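PDB 5AWO: isomaltodextranase from Arthrobacter globiformis, which hydrolyses (1->6)-alpha-D-glucosidic linkages in polysaccharides, releasing successive isomaltose units from the non-reducing chain ends. Local coordinates for residues A[221-226]-A[254-259]. Sequence-based numbering, arbitrary orientation.
Sequences HGRANY and GSAELA
Y226 OH donates a short hydrogen bond of 2.6 Å to OE2 of E257, the one direct hydrogen bond between segments 221-226 and 254-259. The carboxylate oxygen sits at the edge of the tyrosine ring, near its plane. The hydroxyl meets OE2 from above the carboxylate plane, and the two flat groups are 56° apart. E257 reaches this point through a bend at chi2 (87°). Y226 CE2 lies 4.0 Å from CB of A256. A256 CB also touches the guanidinium of R223, 3.8 Å from its NH2. R223 NH2 also lies 3.2 Å from OG of S255, which sits at the edge of the guanidinium in its plane; the angle is too poor for a hydrogen bond.

Both segments belong to the (beta/alpha)8 barrel of this GH27 enzyme. Helix 223-237 comes after barrel strand 197-200, beyond the excursion that holds helix 203-208, and helix 251-260 follows barrel strand 242-245. The contact joins the start of the first helix to the second. The side chains of Y226 and E257 each lie about 10 Å from that of a probable catalytic aspartate, D201 and D262 respectively.

R223 and E257 make no direct ion pair; R223 NH1 and E257 OE2 are 5.0 Å apart. Two waters link them instead. One accepts from R223 NH2 (2.8 Å) and from the backbone N of A256, and donates to E257 OE1. The other lies between NH1, where its bond is weak, and OE2. A phenylalanine at Y226 would lack the hydroxyl and would probably weaken the hold on E257 OE2.

Further out, E207 forms a salt bridge with R223 NH1, and Q252 OE1 accepts from NH2. The backbone N of M250 also bonds E257 OE2. G222 occupies the N-cap position of helix 223-237, and its O accepts from Y226 N.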
loop_
_atom_site.group_PDB
_atom_site.type_symbol
_atom_site.label_atom_id
_atom_site.label_comp_id
_atom_site.label_asym_id
_atom_site.label_seq_id
_atom_site.Cartn_x
_atom_site.Cartn_y
_atom_site.Cartn_z
ATOM N N HIS A 221 7.935 15.420 -18.903
ATOM C CA HIS A 221 8.349 16.484 -17.968
ATOM C C HIS A 221 9.595 16.194 -17.177
ATOM O O HIS A 221 10.128 17.097 -16.523
ATOM C CB HIS A 221 7.165 16.897 -17.099
ATOM C CG HIS A 221 6.048 17.425 -17.922
ATOM N ND1 HIS A 221 5.124 16.608 -18.529
ATOM C CD2 HIS A 221 5.801 18.675 -18.388
ATOM C CE1 HIS A 221 4.315 17.336 -19.276
ATOM N NE2 HIS A 221 4.711 18.599 -19.212
ATOM N N GLY A 222 10.090 14.948 -17.263
ATOM C CA GLY A 222 11.392 14.589 -16.722
ATOM C C GLY A 222 11.380 14.112 -15.286
ATOM O O GLY A 222 10.451 14.386 -14.509
ATOM N N ARG A 223 12.478 13.470 -14.921
ATOM C CA ARG A 223 12.600 12.807 -13.639
ATOM C C ARG A 223 12.684 13.781 -12.470
ATOM O O ARG A 223 12.047 13.592 -11.435
ATOM C CB ARG A 223 13.846 11.912 -13.669
ATOM C CG ARG A 223 14.061 11.099 -12.420
ATOM C CD ARG A 223 12.939 10.114 -12.238
ATOM N NE ARG A 223 13.190 9.283 -11.065
ATOM C CZ ARG A 223 12.312 8.441 -10.534
ATOM N NH1 ARG A 223 11.110 8.318 -11.075
ATOM N NH2 ARG A 223 12.651 7.719 -9.474
ATOM N N ALA A 224 13.478 14.838 -12.613
ATOM C CA ALA A 224 13.649 15.760 -11.507
ATOM C C ALA A 224 12.332 16.474 -11.207
ATOM O O ALA A 224 11.960 16.656 -10.051
ATOM C CB ALA A 224 14.766 16.770 -11.818
ATOM N N ASN A 225 11.605 16.839 -12.255
ATOM C CA ASN A 225 10.327 17.519 -12.086
ATOM C C ASN A 225 9.282 16.614 -11.432
ATOM O O ASN A 225 8.517 17.054 -10.590
ATOM C CB ASN A 225 9.815 18.037 -13.419
ATOM C CG ASN A 225 10.564 19.264 -13.890
ATOM O OD1 ASN A 225 11.225 19.938 -13.098
ATOM N ND2 ASN A 225 10.466 19.548 -15.164
ATOM N N TYR A 226 9.278 15.347 -11.814
ATOM C CA TYR A 226 8.399 14.354 -11.188
ATOM C C TYR A 226 8.695 14.190 -9.709
ATOM O O TYR A 226 7.784 14.209 -8.868
ATOM C CB TYR A 226 8.602 13.022 -11.909
ATOM C CG TYR A 226 7.747 11.868 -11.422
ATOM C CD1 TYR A 226 6.374 11.886 -11.576
ATOM C CD2 TYR A 226 8.322 10.756 -10.851
ATOM C CE1 TYR A 226 5.598 10.828 -11.157
ATOM C CE2 TYR A 226 7.556 9.675 -10.445
ATOM C CZ TYR A 226 6.200 9.711 -10.604
ATOM O OH TYR A 226 5.407 8.637 -10.212
ATOM N N GLY A 254 10.642 1.849 -7.596
ATOM C CA GLY A 254 9.635 2.656 -6.946
ATOM C C GLY A 254 10.117 3.756 -6.003
ATOM O O GLY A 254 9.363 4.183 -5.126
ATOM N N SER A 255 11.338 4.259 -6.201
ATOM C CA SER A 255 11.923 5.139 -5.196
ATOM C C SER A 255 11.147 6.449 -4.949
ATOM O O SER A 255 10.958 6.839 -3.805
ATOM C CB SER A 255 13.380 5.452 -5.557
ATOM O OG SER A 255 13.464 6.157 -6.760
ATOM N N ALA A 256 10.721 7.107 -6.015
ATOM C CA ALA A 256 10.032 8.393 -5.887
ATOM C C ALA A 256 8.660 8.223 -5.250
ATOM O O ALA A 256 8.216 9.039 -4.407
ATOM C CB ALA A 256 9.936 9.079 -7.233
ATOM N N GLU A 257 7.973 7.156 -5.650
ATOM C CA GLU A 257 6.645 6.866 -5.115
ATOM C C GLU A 257 6.679 6.454 -3.652
ATOM O O GLU A 257 5.870 6.892 -2.832
ATOM C CB GLU A 257 5.990 5.797 -6.012
ATOM C CG GLU A 257 5.749 6.271 -7.459
ATOM C CD GLU A 257 6.909 6.081 -8.422
ATOM O OE1 GLU A 257 7.975 5.581 -8.004
ATOM O OE2 GLU A 257 6.749 6.448 -9.611
ATOM N N LEU A 258 7.659 5.628 -3.302
ATOM C CA LEU A 258 7.858 5.220 -1.915
ATOM C C LEU A 258 8.153 6.440 -1.021
ATOM O O LEU A 258 7.636 6.555 0.096
ATOM C CB LEU A 258 9.009 4.235 -1.861
ATOM C CG LEU A 258 9.489 3.818 -0.488
ATOM C CD1 LEU A 258 8.421 3.030 0.243
ATOM C CD2 LEU A 258 10.738 2.994 -0.694
ATOM N N ALA A 259 8.984 7.346 -1.541
ATOM C CA ALA A 259 9.395 8.550 -0.767
ATOM C C ALA A 259 8.252 9.512 -0.516
ATOM O O ALA A 259 8.302 10.280 0.449
ATOM C CB ALA A 259 10.513 9.276 -1.491
HETATM O O HOH W 1 8.689 6.556 -11.646
HETATM O O HOH W 2 10.437 6.197 -8.843
#